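Local coordinates for methyltransferase-like protein 13 (Homo sapiens, PDB 5WCJ) that methylates elongation factor 1-alpha at its N terminus, through the C-terminal domain crystallised here with S-adenosyl-L-homocysteine, and at a lysine through its N-terminal domain, at residues A[67-72]-A[92-97]; A[113-118]-A[151-156]; A[118-123]-A[157-162]; A[162-167]-A[197-202]. All coordinates share one frame; numbering follows the deposited sequence.

How the contacts relate
From the N terminus, contact 1 comes first: strand 67-73 leads through helix 76-85 to strand 94-98, and pairing 67-72 with 92-97 closes this loop at one edge of the sheet. Contacts 2 and 3 follow and cross: 113-118 meets 151-156, then 118-123 meets 157-162, the two sharing Y118, which ends the first segment of contact 2 and starts that of contact 3; contact 2 lies at the end of helix 144-152 and contact 3 in the middle of the sheet. Contact 4 continues strand 158-164 from L162 and pairs it with the antiparallel strand 197-202, closing a loop that holds helix 169-182 and strand 185-190. The hydroxyl of Y118 reaches D70, joining contact 1 to contacts 2 and 3.

Contact 1. Residues A[67-72]-A[92-97]; sequences SCIDAV and DRMKVH
I69 and A71 of strand 67-73 pair with M94 and V96 of strand 94-98 in parallel register, the two axes 4.7 Å apart and 20° from aligned, with the backbone bonds running from R93 O to H97 N. Beyond the first of these bonds, R93 takes over. Its chain bends at chi3 (-63°), turning NE from the line of the chain, and NH1 donates to S67 O at 3.0 Å, the acceptor lying near the guanidinium plane. Water 1 donates to the same oxygen and, at 2.8 Å, to R93 O, while R93 NH2 goes to H61 O and S67 OG to F64 O. An alanine at R93 would probably leave S67 O and H61 O without their guanidinium donor and the start of strand 67-73 less firmly tied to the next. On the face of I69 and M94 the two side chains lie side by side, I69 CD1 3.9 Å from M94 SD. On the other face D70 OD1 comes to the ring edge of H97, 3.2 Å from CE1, with carboxylate and ring planes 55° apart; OD2 of the same carboxylate bonds to Y118 OH. Next along this face, V72 touches the bound S-adenosyl-L-homocysteine. The chemistry divides the contact: the R93 guanidinium and a water tie together the beginnings of the two strands of this beta-alpha-beta unit, and the D70 carboxylate would tend to stabilise a positive charge on H97, were it protonated.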
loop_
_atom_site.group_PDB
_atom_site.type_symbol
_atom_site.label_atom_id
_atom_site.label_comp_id
_atom_site.label_asym_id
_atom_site.label_seq_id
_atom_site.Cartn_x
_atom_site.Cartn_y
_atom_site.Cartn_z
ATOM N N SER A 67 -7.020 4.699 10.368
ATOM C CA SER A 67 -5.769 4.438 9.644
ATOM C C SER A 67 -4.741 5.523 9.964
ATOM O O SER A 67 -5.085 6.692 10.182
ATOM C CB SER A 67 -6.010 4.343 8.130
ATOM O OG SER A 67 -6.495 5.566 7.596
ATOM N N CYS A 68 -3.484 5.107 9.979
ATOM C CA CYS A 68 -2.343 5.988 10.157
ATOM C C CYS A 68 -1.415 5.705 8.992
ATOM O O CYS A 68 -0.923 4.615 8.881
ATOM C CB CYS A 68 -1.614 5.687 11.459
ATOM S SG CYS A 68 -0.311 6.894 11.785
ATOM N N ILE A 69 -1.249 6.682 8.123
ATOM C CA ILE A 69 -0.530 6.491 6.860
ATOM C C ILE A 69 0.765 7.281 6.854
ATOM O O ILE A 69 0.769 8.478 7.124
ATOM C CB ILE A 69 -1.405 6.940 5.696
ATOM C CG1 ILE A 69 -2.693 6.091 5.647
ATOM C CG2 ILE A 69 -0.627 6.913 4.380
ATOM C CD1 ILE A 69 -3.750 6.610 4.684
ATOM N N ASP A 70 1.852 6.610 6.473
ATOM C CA ASP A 70 3.102 7.255 6.072
ATOM C C ASP A 70 3.220 7.080 4.554
ATOM O O ASP A 70 3.178 5.956 4.066
ATOM C CB ASP A 70 4.270 6.587 6.763
ATOM C CG ASP A 70 4.381 6.967 8.238
ATOM O OD1 ASP A 70 4.481 8.176 8.525
ATOM O OD2 ASP A 70 4.434 6.063 9.101
ATOM N N ALA A 71 3.284 8.185 3.832
ATOM C CA ALA A 71 3.409 8.183 2.382
ATOM C C ALA A 71 4.801 8.691 2.029
ATOM O O ALA A 71 5.255 9.697 2.579
ATOM C CB ALA A 71 2.347 9.050 1.753
ATOM N N VAL A 72 5.490 7.978 1.152
ATOM C CA VAL A 72 6.827 8.375 0.724
ATOM C C VAL A 72 6.793 8.718 -0.762
ATOM O O VAL A 72 6.289 7.956 -1.562
ATOM C CB VAL A 72 7.840 7.261 1.020
ATOM C CG1 VAL A 72 9.242 7.702 0.634
ATOM C CG2 VAL A 72 7.756 6.872 2.482
ATOM N N ASP A 92 -2.279 14.542 11.600
ATOM C CA ASP A 92 -1.732 13.594 12.584
ATOM C C ASP A 92 -1.736 12.125 12.117
ATOM O O ASP A 92 -0.837 11.373 12.453
ATOM C CB ASP A 92 -2.505 13.699 13.907
ATOM N N ARG A 93 -2.733 11.754 11.321
ATOM C CA ARG A 93 -2.869 10.409 10.748
ATOM C C ARG A 93 -2.329 10.226 9.318
ATOM O O ARG A 93 -2.452 9.133 8.784
ATOM C CB ARG A 93 -4.358 10.039 10.656
ATOM C CG ARG A 93 -5.109 10.009 11.962
ATOM C CD ARG A 93 -6.448 9.301 11.805
ATOM N NE ARG A 93 -7.398 9.946 10.878
ATOM C CZ ARG A 93 -7.890 9.427 9.744
ATOM N NH1 ARG A 93 -7.522 8.224 9.271
ATOM N NH2 ARG A 93 -8.784 10.125 9.055
ATOM N N MET A 94 -1.874 11.279 8.660
ATOM C CA MET A 94 -1.279 11.121 7.318
ATOM C C MET A 94 -0.118 12.055 7.137
ATOM O O MET A 94 -0.291 13.289 7.116
ATOM C CB MET A 94 -2.287 11.340 6.200
ATOM C CG MET A 94 -1.686 11.007 4.814
ATOM S SD MET A 94 -2.935 10.328 3.745
ATOM C CE MET A 94 -4.198 11.588 3.763
ATOM N N LYS A 95 1.073 11.469 7.029
ATOM C CA LYS A 95 2.311 12.215 6.885
ATOM C C LYS A 95 2.961 11.832 5.560
ATOM O O LYS A 95 2.997 10.650 5.215
ATOM C CB LYS A 95 3.289 11.848 8.000
ATOM C CG LYS A 95 2.836 12.163 9.418
ATOM C CD LYS A 95 2.791 13.658 9.678
ATOM C CE LYS A 95 2.279 13.957 11.080
ATOM N NZ LYS A 95 1.808 15.359 11.146
ATOM N N VAL A 96 3.506 12.818 4.864
ATOM C CA VAL A 96 4.225 12.593 3.619
ATOM C C VAL A 96 5.693 12.921 3.849
ATOM O O VAL A 96 6.030 13.951 4.430
ATOM C CB VAL A 96 3.647 13.388 2.447
ATOM C CG1 VAL A 96 4.454 13.147 1.163
ATOM C CG2 VAL A 96 2.204 12.974 2.200
ATOM N N HIS A 97 6.549 12.005 3.431
ATOM C CA HIS A 97 7.996 12.187 3.497
ATOM C C HIS A 97 8.525 12.282 2.070
ATOM O O HIS A 97 8.214 11.428 1.228
ATOM C CB HIS A 97 8.605 11.018 4.225
ATOM C CG HIS A 97 8.066 10.819 5.606
ATOM N ND1 HIS A 97 6.921 10.085 5.862
ATOM C CD2 HIS A 97 8.502 11.267 6.807
ATOM C CE1 HIS A 97 6.684 10.091 7.165
ATOM N NE2 HIS A 97 7.623 10.807 7.758
HETATM O O HOH W 1 -4.763 8.234 7.561
#

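Contact 2. Residues A[113-118]-A[151-156]; sequences EARPCY and KSILTP
The R115 side chain binds the backbone carbonyl of S152, linking the loop after helix 101-109 to the end of helix 144-152. The arginine approaches side-on, and two of its nitrogens converge on one oxygen: NE donates to S152 O at 3.0 Å from above the carbonyl plane, and NH2 at 3.2 Å within that plane, on a lone pair. Its chain is extended from CG to NE, which brings NE to the helix end. NH1 turns to G112 O, while the hydroxyl of S152 is engaged by K149 O in its own helix.

Backbone bonds form the second group. Y118 N donates to I153 O at 2.9 Å and T155 N to Y118 O at 2.9 Å, so that Y118 and L154 make a short parallel bridge. It lies at the start of strand 118-123, where the chain leaving helix 144-152 returns beside it before strand 158-164, within the beta-alpha-beta crossover of the Rossmann-like sheet.

The apolar contacts centre on I153. It lies beside Y118, pointing the same way, with CD1 4.2 Å from ring atom CD2; the same isoleucine's CG2 is 4.3 Å from P116 CD. L108 and L47 pack against both I153 and Y118. Two further close contacts are C117 SG at 3.4 Å from T155 CG2, and the L154 methyl CD1, which rests 3.5 Å from Y118 O.

R115 at one end and the Y118 backbone bonds at the other thus bracket the apolar contacts of I153, and the positive guanidinium, placed at the C-terminal end of a helix, is likely to be favoured by the helix dipole.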
loop_
_atom_site.group_PDB
_atom_site.type_symbol
_atom_site.label_atom_id
_atom_site.label_comp_id
_atom_site.label_asym_id
_atom_site.label_seq_id
_atom_site.Cartn_x
_atom_site.Cartn_y
_atom_site.Cartn_z
ATOM N N GLU A 113 15.228 -2.276 17.454
ATOM C CA GLU A 113 13.948 -2.666 18.067
ATOM C C GLU A 113 12.942 -1.502 18.029
ATOM O O GLU A 113 11.731 -1.723 18.130
ATOM C CB GLU A 113 14.154 -3.145 19.511
ATOM N N ALA A 114 13.451 -0.274 17.885
ATOM C CA ALA A 114 12.614 0.912 17.669
ATOM C C ALA A 114 11.905 0.948 16.302
ATOM O O ALA A 114 10.933 1.687 16.155
ATOM C CB ALA A 114 13.439 2.185 17.850
ATOM N N ARG A 115 12.379 0.169 15.320
ATOM C CA ARG A 115 11.880 0.248 13.935
ATOM C C ARG A 115 10.362 0.057 13.784
ATOM O O ARG A 115 9.736 -0.615 14.599
ATOM C CB ARG A 115 12.624 -0.727 13.007
ATOM C CG ARG A 115 12.216 -2.189 13.073
ATOM C CD ARG A 115 13.214 -3.031 12.304
ATOM N NE ARG A 115 12.759 -4.406 12.110
ATOM C CZ ARG A 115 12.870 -5.409 12.986
ATOM N NH1 ARG A 115 13.430 -5.240 14.183
ATOM N NH2 ARG A 115 12.400 -6.614 12.656
ATOM N N PRO A 116 9.768 0.644 12.724
ATOM C CA PRO A 116 8.313 0.554 12.612
ATOM C C PRO A 116 7.836 -0.818 12.191
ATOM O O PRO A 116 8.625 -1.664 11.753
ATOM C CB PRO A 116 7.958 1.614 11.558
ATOM C CG PRO A 116 9.243 2.282 11.185
ATOM C CD PRO A 116 10.346 1.353 11.573
ATOM N N CYS A 117 6.540 -1.030 12.360
ATOM C CA CYS A 117 5.905 -2.286 12.059
ATOM C C CYS A 117 4.553 -1.976 11.416
ATOM O O CYS A 117 3.589 -1.621 12.103
ATOM C CB CYS A 117 5.742 -3.091 13.347
ATOM S SG CYS A 117 5.604 -4.850 13.036
ATOM N N TYR A 118 4.500 -2.068 10.090
ATOM C CA TYR A 118 3.296 -1.723 9.350
ATOM C C TYR A 118 2.415 -2.934 9.134
ATOM O O TYR A 118 2.903 -4.031 8.821
ATOM C CB TYR A 118 3.655 -1.090 8.002
ATOM C CG TYR A 118 4.358 0.236 8.132
ATOM C CD1 TYR A 118 3.638 1.414 8.354
ATOM C CD2 TYR A 118 5.735 0.324 8.033
ATOM C CE1 TYR A 118 4.270 2.632 8.485
ATOM C CE2 TYR A 118 6.378 1.547 8.170
ATOM C CZ TYR A 118 5.632 2.697 8.395
ATOM O OH TYR A 118 6.236 3.929 8.504
ATOM N N LYS A 151 10.266 -6.942 4.401
ATOM C CA LYS A 151 9.767 -7.948 5.323
ATOM C C LYS A 151 10.023 -7.560 6.771
ATOM O O LYS A 151 9.176 -7.796 7.633
ATOM C CB LYS A 151 10.412 -9.306 5.004
ATOM C CG LYS A 151 10.096 -10.418 6.010
ATOM C CD LYS A 151 10.871 -11.689 5.687
ATOM C CE LYS A 151 10.951 -12.594 6.911
ATOM N NZ LYS A 151 11.418 -13.963 6.539
ATOM N N SER A 152 11.182 -6.962 7.041
ATOM C CA SER A 152 11.565 -6.622 8.413
ATOM C C SER A 152 10.683 -5.519 9.039
ATOM O O SER A 152 10.631 -5.423 10.262
ATOM C CB SER A 152 13.073 -6.281 8.517
ATOM O OG SER A 152 13.350 -4.948 8.126
ATOM N N ILE A 153 9.980 -4.716 8.220
ATOM C CA ILE A 153 9.086 -3.691 8.730
ATOM C C ILE A 153 7.615 -3.990 8.551
ATOM O O ILE A 153 6.787 -3.093 8.716
ATOM C CB ILE A 153 9.423 -2.276 8.199
ATOM C CG1 ILE A 153 9.399 -2.183 6.659
ATOM C CG2 ILE A 153 10.776 -1.837 8.766
ATOM C CD1 ILE A 153 9.299 -0.752 6.157
ATOM N N LEU A 154 7.288 -5.236 8.235
ATOM C CA LEU A 154 5.906 -5.645 8.062
ATOM C C LEU A 154 5.528 -6.484 9.283
ATOM O O LEU A 154 6.312 -7.291 9.749
ATOM C CB LEU A 154 5.746 -6.456 6.768
ATOM C CG LEU A 154 4.328 -6.824 6.316
ATOM C CD1 LEU A 154 3.544 -5.632 5.784
ATOM C CD2 LEU A 154 4.361 -7.917 5.263
ATOM N N THR A 155 4.307 -6.336 9.749
ATOM C CA THR A 155 3.800 -7.248 10.794
ATOM C C THR A 155 3.724 -8.689 10.240
ATOM O O THR A 155 3.576 -8.892 9.023
ATOM C CB THR A 155 2.417 -6.839 11.306
ATOM O OG1 THR A 155 1.484 -6.898 10.227
ATOM C CG2 THR A 155 2.448 -5.446 11.910
ATOM N N PRO A 156 3.863 -9.701 11.115
ATOM C CA PRO A 156 3.856 -11.077 10.628
ATOM C C PRO A 156 2.612 -11.453 9.801
ATOM O O PRO A 156 2.734 -12.207 8.856
ATOM C CB PRO A 156 3.913 -11.911 11.935
ATOM C CG PRO A 156 4.603 -11.031 12.913
ATOM C CD PRO A 156 4.281 -9.610 12.534
#

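Contact 3. Residues A[118-123]-A[157-162]; sequences YDVIMF and EGVFIL
I121 O takes the N-H of I161 at 2.8 Å, nearly along the C=O axis, and F123 N reaches I161 O at the same length. V159 N to D119 O and I121 N to V159 O complete the parallel pairing of strands 118-123 and 158-164.

Among the side chains, F123 and F160 form a T-shaped stack. The F160 ring turns its edge to the face of F123, with centroids 4.8 Å apart and planes at 83°; CE1 of F160 stands 3.5 Å above the plane of the F123 ring, over its centre. Chi1 of F160 (170°) sets CG anti to the backbone N; the ring beyond it reaches strand 118-123, with F160 CD1 4.0 Å from I121 CG2. L162 CD1 meets F123 CB at 3.6 Å. An alanine at F123 would probably leave the edge of F160 without its face and open a gap beneath F146 and V150 of helix 144-152.

On the opposite face I161 CD1 reaches V120 CG1 and M122 CE, each at 3.9 Å.

Two neighbouring parallel strands, hydrogen-bonded at the buried middle of a mixed sheet with helix 144-152 over the face of I121, F123 and F160, belong to the Rossmann-like fold of S-adenosylmethionine-dependent methyltransferases.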
loop_
_atom_site.group_PDB
_atom_site.type_symbol
_atom_site.label_atom_id
_atom_site.label_comp_id
_atom_site.label_asym_id
_atom_site.label_seq_id
_atom_site.Cartn_x
_atom_site.Cartn_y
_atom_site.Cartn_z
ATOM N N TYR A 118 4.500 -2.068 10.090
ATOM C CA TYR A 118 3.296 -1.723 9.350
ATOM C C TYR A 118 2.415 -2.934 9.134
ATOM O O TYR A 118 2.903 -4.031 8.821
ATOM C CB TYR A 118 3.655 -1.090 8.002
ATOM C CG TYR A 118 4.358 0.236 8.132
ATOM C CD1 TYR A 118 3.638 1.414 8.354
ATOM C CD2 TYR A 118 5.735 0.324 8.033
ATOM C CE1 TYR A 118 4.270 2.632 8.485
ATOM C CE2 TYR A 118 6.378 1.547 8.170
ATOM C CZ TYR A 118 5.632 2.697 8.395
ATOM O OH TYR A 118 6.236 3.929 8.504
ATOM N N ASP A 119 1.104 -2.714 9.208
ATOM C CA ASP A 119 0.139 -3.741 8.836
ATOM C C ASP A 119 0.093 -3.944 7.295
ATOM O O ASP A 119 -0.135 -5.049 6.812
ATOM C CB ASP A 119 -1.250 -3.375 9.348
ATOM C CG ASP A 119 -1.289 -3.222 10.871
ATOM O OD1 ASP A 119 -1.051 -4.220 11.560
ATOM O OD2 ASP A 119 -1.518 -2.095 11.351
ATOM N N VAL A 120 0.263 -2.867 6.556
ATOM C CA VAL A 120 0.152 -2.900 5.121
ATOM C C VAL A 120 1.257 -2.031 4.537
ATOM O O VAL A 120 1.461 -0.911 4.969
ATOM C CB VAL A 120 -1.210 -2.345 4.622
ATOM C CG1 VAL A 120 -1.291 -2.405 3.097
ATOM C CG2 VAL A 120 -2.383 -3.083 5.231
ATOM N N ILE A 121 1.933 -2.544 3.522
ATOM C CA ILE A 121 2.877 -1.761 2.754
ATOM C C ILE A 121 2.444 -1.820 1.293
ATOM O O ILE A 121 2.309 -2.906 0.730
ATOM C CB ILE A 121 4.331 -2.264 2.929
ATOM C CG1 ILE A 121 4.784 -2.153 4.396
ATOM C CG2 ILE A 121 5.275 -1.516 2.013
ATOM C CD1 ILE A 121 6.128 -2.810 4.652
ATOM N N MET A 122 2.236 -0.653 0.691
ATOM C CA MET A 122 1.816 -0.552 -0.706
ATOM C C MET A 122 2.900 0.101 -1.528
ATOM O O MET A 122 3.370 1.201 -1.173
ATOM C CB MET A 122 0.515 0.252 -0.828
ATOM C CG MET A 122 -0.706 -0.432 -0.263
ATOM S SD MET A 122 -2.182 0.598 -0.545
ATOM C CE MET A 122 -3.454 -0.486 0.082
ATOM N N PHE A 123 3.255 -0.537 -2.652
ATOM C CA PHE A 123 4.132 0.083 -3.658
ATOM C C PHE A 123 3.303 0.454 -4.860
ATOM O O PHE A 123 2.783 -0.433 -5.553
ATOM C CB PHE A 123 5.240 -0.880 -4.097
ATOM C CG PHE A 123 6.363 -1.078 -3.098
ATOM C CD1 PHE A 123 6.367 -0.488 -1.838
ATOM C CD2 PHE A 123 7.437 -1.907 -3.439
ATOM C CE1 PHE A 123 7.398 -0.693 -0.958
ATOM C CE2 PHE A 123 8.475 -2.101 -2.546
ATOM C CZ PHE A 123 8.435 -1.525 -1.306
ATOM N N GLU A 157 1.446 -10.927 10.156
ATOM C CA GLU A 157 0.197 -11.211 9.433
ATOM C C GLU A 157 -0.231 -10.069 8.476
ATOM O O GLU A 157 -1.382 -10.030 7.994
ATOM C CB GLU A 157 -0.907 -11.502 10.451
ATOM C CG GLU A 157 -0.460 -12.494 11.523
ATOM N N GLY A 158 0.691 -9.153 8.198
ATOM C CA GLY A 158 0.403 -8.020 7.325
ATOM C C GLY A 158 0.425 -8.417 5.859
ATOM O O GLY A 158 0.604 -9.600 5.505
ATOM N N VAL A 159 0.250 -7.412 5.003
ATOM C CA VAL A 159 0.185 -7.629 3.583
ATOM C C VAL A 159 1.067 -6.599 2.875
ATOM O O VAL A 159 1.044 -5.419 3.224
ATOM C CB VAL A 159 -1.268 -7.647 3.049
ATOM C CG1 VAL A 159 -1.976 -6.326 3.270
ATOM C CG2 VAL A 159 -1.284 -8.055 1.574
ATOM N N PHE A 160 1.837 -7.076 1.900
ATOM C CA PHE A 160 2.664 -6.232 1.035
ATOM C C PHE A 160 1.996 -6.255 -0.346
ATOM O O PHE A 160 1.791 -7.333 -0.896
ATOM C CB PHE A 160 4.077 -6.834 1.011
ATOM C CG PHE A 160 5.005 -6.244 0.008
ATOM C CD1 PHE A 160 5.116 -4.878 -0.175
ATOM C CD2 PHE A 160 5.860 -7.082 -0.695
ATOM C CE1 PHE A 160 6.002 -4.344 -1.116
ATOM C CE2 PHE A 160 6.754 -6.572 -1.625
ATOM C CZ PHE A 160 6.839 -5.193 -1.830
ATOM N N ILE A 161 1.604 -5.086 -0.851
ATOM C CA ILE A 161 0.779 -4.964 -2.043
ATOM C C ILE A 161 1.572 -4.173 -3.051
ATOM O O ILE A 161 1.999 -3.044 -2.744
ATOM C CB ILE A 161 -0.555 -4.273 -1.738
ATOM C CG1 ILE A 161 -1.283 -4.997 -0.582
ATOM C CG2 ILE A 161 -1.384 -4.127 -3.004
ATOM C CD1 ILE A 161 -2.544 -4.308 -0.087
ATOM N N LEU A 162 1.735 -4.732 -4.250
ATOM C CA LEU A 162 2.590 -4.160 -5.277
ATOM C C LEU A 162 1.818 -3.972 -6.588
ATOM O O LEU A 162 1.190 -4.918 -7.044
ATOM C CB LEU A 162 3.727 -5.160 -5.524
ATOM C CG LEU A 162 4.728 -4.909 -6.636
ATOM C CD1 LEU A 162 5.582 -3.707 -6.262
ATOM C CD2 LEU A 162 5.578 -6.138 -6.864
#

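Contact 4. Residues A[162-167]-A[197-202]; sequences LNLVCR and EILFCQ
L162 and L164 pair with L199 and E197 where strand 197-202 runs antiparallel to strand 158-164, the reversed strand characteristic of the Rossmann-like methyltransferase fold, inserted between 158-164 and 185-190. Four backbone bonds join the two hydrogen-bonded pairs, among them L164 N to E197 O at 2.8 Å, and the N-to-C directions of the two strand segments lie 147° apart.

Between these pairs I198 faces N163, and its side chain can be followed outward. CB lies 4.1 Å from L162 O, and CG2 comes closer to that oxygen, at 3.8 Å. CG1 is anti to the carbonyl carbon, and chi2 of -52° folds CD1 back over N163, 3.7 Å from N163 CA and 3.8 Å from N163 OD1. A25 and M26 of helix 21-28 also touch this isoleucine. The amide of N163 is held from outside: OD1 accepts from N196 ND2, ND2 donates to D124 OD1, and the bound S-adenosyl-L-homocysteine lies about 6 Å from the side chain.

On the other face E197 sends OE1 into salt bridges with K172 and R190. Beside it, L199 CD1 meets two leucine methyls, L162 CD2 at 3.6 Å and L164 CD2 at 3.9 Å.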
loop_
_atom_site.group_PDB
_atom_site.type_symbol
_atom_site.label_atom_id
_atom_site.label_comp_id
_atom_site.label_asym_id
_atom_site.label_seq_id
_atom_site.Cartn_x
_atom_site.Cartn_y
_atom_site.Cartn_z
ATOM N N LEU A 162 1.735 -4.732 -4.250
ATOM C CA LEU A 162 2.590 -4.160 -5.277
ATOM C C LEU A 162 1.818 -3.972 -6.588
ATOM O O LEU A 162 1.190 -4.918 -7.044
ATOM C CB LEU A 162 3.727 -5.160 -5.524
ATOM C CG LEU A 162 4.728 -4.909 -6.636
ATOM C CD1 LEU A 162 5.582 -3.707 -6.262
ATOM C CD2 LEU A 162 5.578 -6.138 -6.864
ATOM N N ASN A 163 1.917 -2.789 -7.179
ATOM C CA ASN A 163 1.424 -2.514 -8.518
ATOM C C ASN A 163 2.593 -2.836 -9.443
ATOM O O ASN A 163 3.632 -2.180 -9.353
ATOM C CB ASN A 163 1.013 -1.055 -8.629
ATOM C CG ASN A 163 0.590 -0.647 -10.037
ATOM O OD1 ASN A 163 0.182 -1.471 -10.834
ATOM N ND2 ASN A 163 0.675 0.664 -10.330
ATOM N N LEU A 164 2.425 -3.832 -10.329
ATOM C CA LEU A 164 3.496 -4.302 -11.251
ATOM C C LEU A 164 3.105 -4.139 -12.721
ATOM O O LEU A 164 2.025 -4.579 -13.139
ATOM C CB LEU A 164 3.793 -5.765 -10.987
ATOM C CG LEU A 164 4.832 -6.515 -11.849
ATOM C CD1 LEU A 164 6.221 -6.015 -11.486
ATOM C CD2 LEU A 164 4.732 -8.000 -11.585
ATOM N N VAL A 165 3.972 -3.490 -13.484
ATOM C CA VAL A 165 3.886 -3.496 -14.950
ATOM C C VAL A 165 5.202 -4.062 -15.433
ATOM O O VAL A 165 6.237 -3.443 -15.233
ATOM C CB VAL A 165 3.684 -2.114 -15.537
ATOM C CG1 VAL A 165 3.754 -2.181 -17.076
ATOM C CG2 VAL A 165 2.343 -1.520 -15.077
ATOM N N CYS A 166 5.178 -5.238 -16.043
ATOM C CA CYS A 166 6.389 -5.806 -16.587
ATOM C C CYS A 166 6.045 -6.552 -17.875
ATOM O O CYS A 166 5.516 -7.662 -17.818
ATOM C CB CYS A 166 7.028 -6.702 -15.550
ATOM S SG CYS A 166 8.709 -7.219 -15.951
ATOM N N ARG A 167 6.266 -5.894 -19.026
ATOM C CA ARG A 167 6.001 -6.509 -20.335
ATOM C C ARG A 167 7.042 -7.556 -20.743
ATOM O O ARG A 167 6.730 -8.461 -21.512
ATOM C CB ARG A 167 5.871 -5.435 -21.425
ATOM C CG ARG A 167 4.649 -4.539 -21.266
ATOM C CD ARG A 167 4.503 -3.559 -22.427
ATOM N NE ARG A 167 3.348 -2.681 -22.221
ATOM C CZ ARG A 167 2.087 -3.011 -22.481
ATOM N NH1 ARG A 167 1.755 -4.201 -22.991
ATOM N NH2 ARG A 167 1.123 -2.123 -22.247
ATOM N N GLU A 197 -0.670 -5.570 -13.036
ATOM C CA GLU A 197 -1.218 -6.529 -12.120
ATOM C C GLU A 197 -0.849 -6.194 -10.681
ATOM O O GLU A 197 0.186 -5.579 -10.419
ATOM C CB GLU A 197 -0.827 -7.934 -12.494
ATOM C CG GLU A 197 0.602 -8.305 -12.312
ATOM C CD GLU A 197 0.896 -9.651 -12.967
ATOM O OE1 GLU A 197 0.634 -9.804 -14.198
ATOM O OE2 GLU A 197 1.392 -10.541 -12.249
ATOM N N ILE A 198 -1.714 -6.590 -9.762
ATOM C CA ILE A 198 -1.509 -6.304 -8.357
ATOM C C ILE A 198 -1.094 -7.602 -7.705
ATOM O O ILE A 198 -1.755 -8.636 -7.874
ATOM C CB ILE A 198 -2.760 -5.703 -7.657
ATOM C CG1 ILE A 198 -3.257 -4.445 -8.380
ATOM C CG2 ILE A 198 -2.445 -5.452 -6.187
ATOM C CD1 ILE A 198 -2.198 -3.381 -8.638
ATOM N N LEU A 199 0.036 -7.563 -6.995
ATOM C CA LEU A 199 0.498 -8.673 -6.237
ATOM C C LEU A 199 0.228 -8.412 -4.765
ATOM O O LEU A 199 0.506 -7.339 -4.252
ATOM C CB LEU A 199 1.988 -8.891 -6.426
ATOM C CG LEU A 199 2.491 -8.874 -7.876
ATOM C CD1 LEU A 199 3.987 -9.153 -7.883
ATOM C CD2 LEU A 199 1.776 -9.868 -8.726
ATOM N N PHE A 200 -0.278 -9.420 -4.093
ATOM C CA PHE A 200 -0.570 -9.349 -2.657
ATOM C C PHE A 200 0.298 -10.409 -2.001
ATOM O O PHE A 200 0.153 -11.630 -2.276
ATOM C CB PHE A 200 -2.031 -9.664 -2.382
ATOM C CG PHE A 200 -3.003 -8.885 -3.204
ATOM C CD1 PHE A 200 -3.469 -7.647 -2.769
ATOM C CD2 PHE A 200 -3.496 -9.403 -4.414
ATOM C CE1 PHE A 200 -4.376 -6.933 -3.527
ATOM C CE2 PHE A 200 -4.402 -8.690 -5.171
ATOM C CZ PHE A 200 -4.862 -7.461 -4.715
ATOM N N CYS A 201 1.227 -9.980 -1.166
ATOM C CA CYS A 201 2.280 -10.853 -0.668
ATOM C C CYS A 201 2.210 -10.956 0.845
ATOM O O CYS A 201 2.163 -9.947 1.574
ATOM C CB CYS A 201 3.673 -10.331 -1.066
ATOM S SG CYS A 201 3.785 -9.888 -2.818
ATOM N N GLN A 202 2.222 -12.184 1.322
ATOM C CA GLN A 202 2.186 -12.433 2.766
ATOM C C GLN A 202 3.228 -13.477 3.171
ATOM O O GLN A 202 3.850 -14.150 2.314
ATOM C CB GLN A 202 0.789 -12.867 3.157
ATOM C CG GLN A 202 -0.230 -11.762 2.999
ATOM C CD GLN A 202 -1.528 -12.084 3.676
ATOM O OE1 GLN A 202 -2.276 -12.917 3.194
ATOM N NE2 GLN A 202 -1.793 -11.445 4.813
#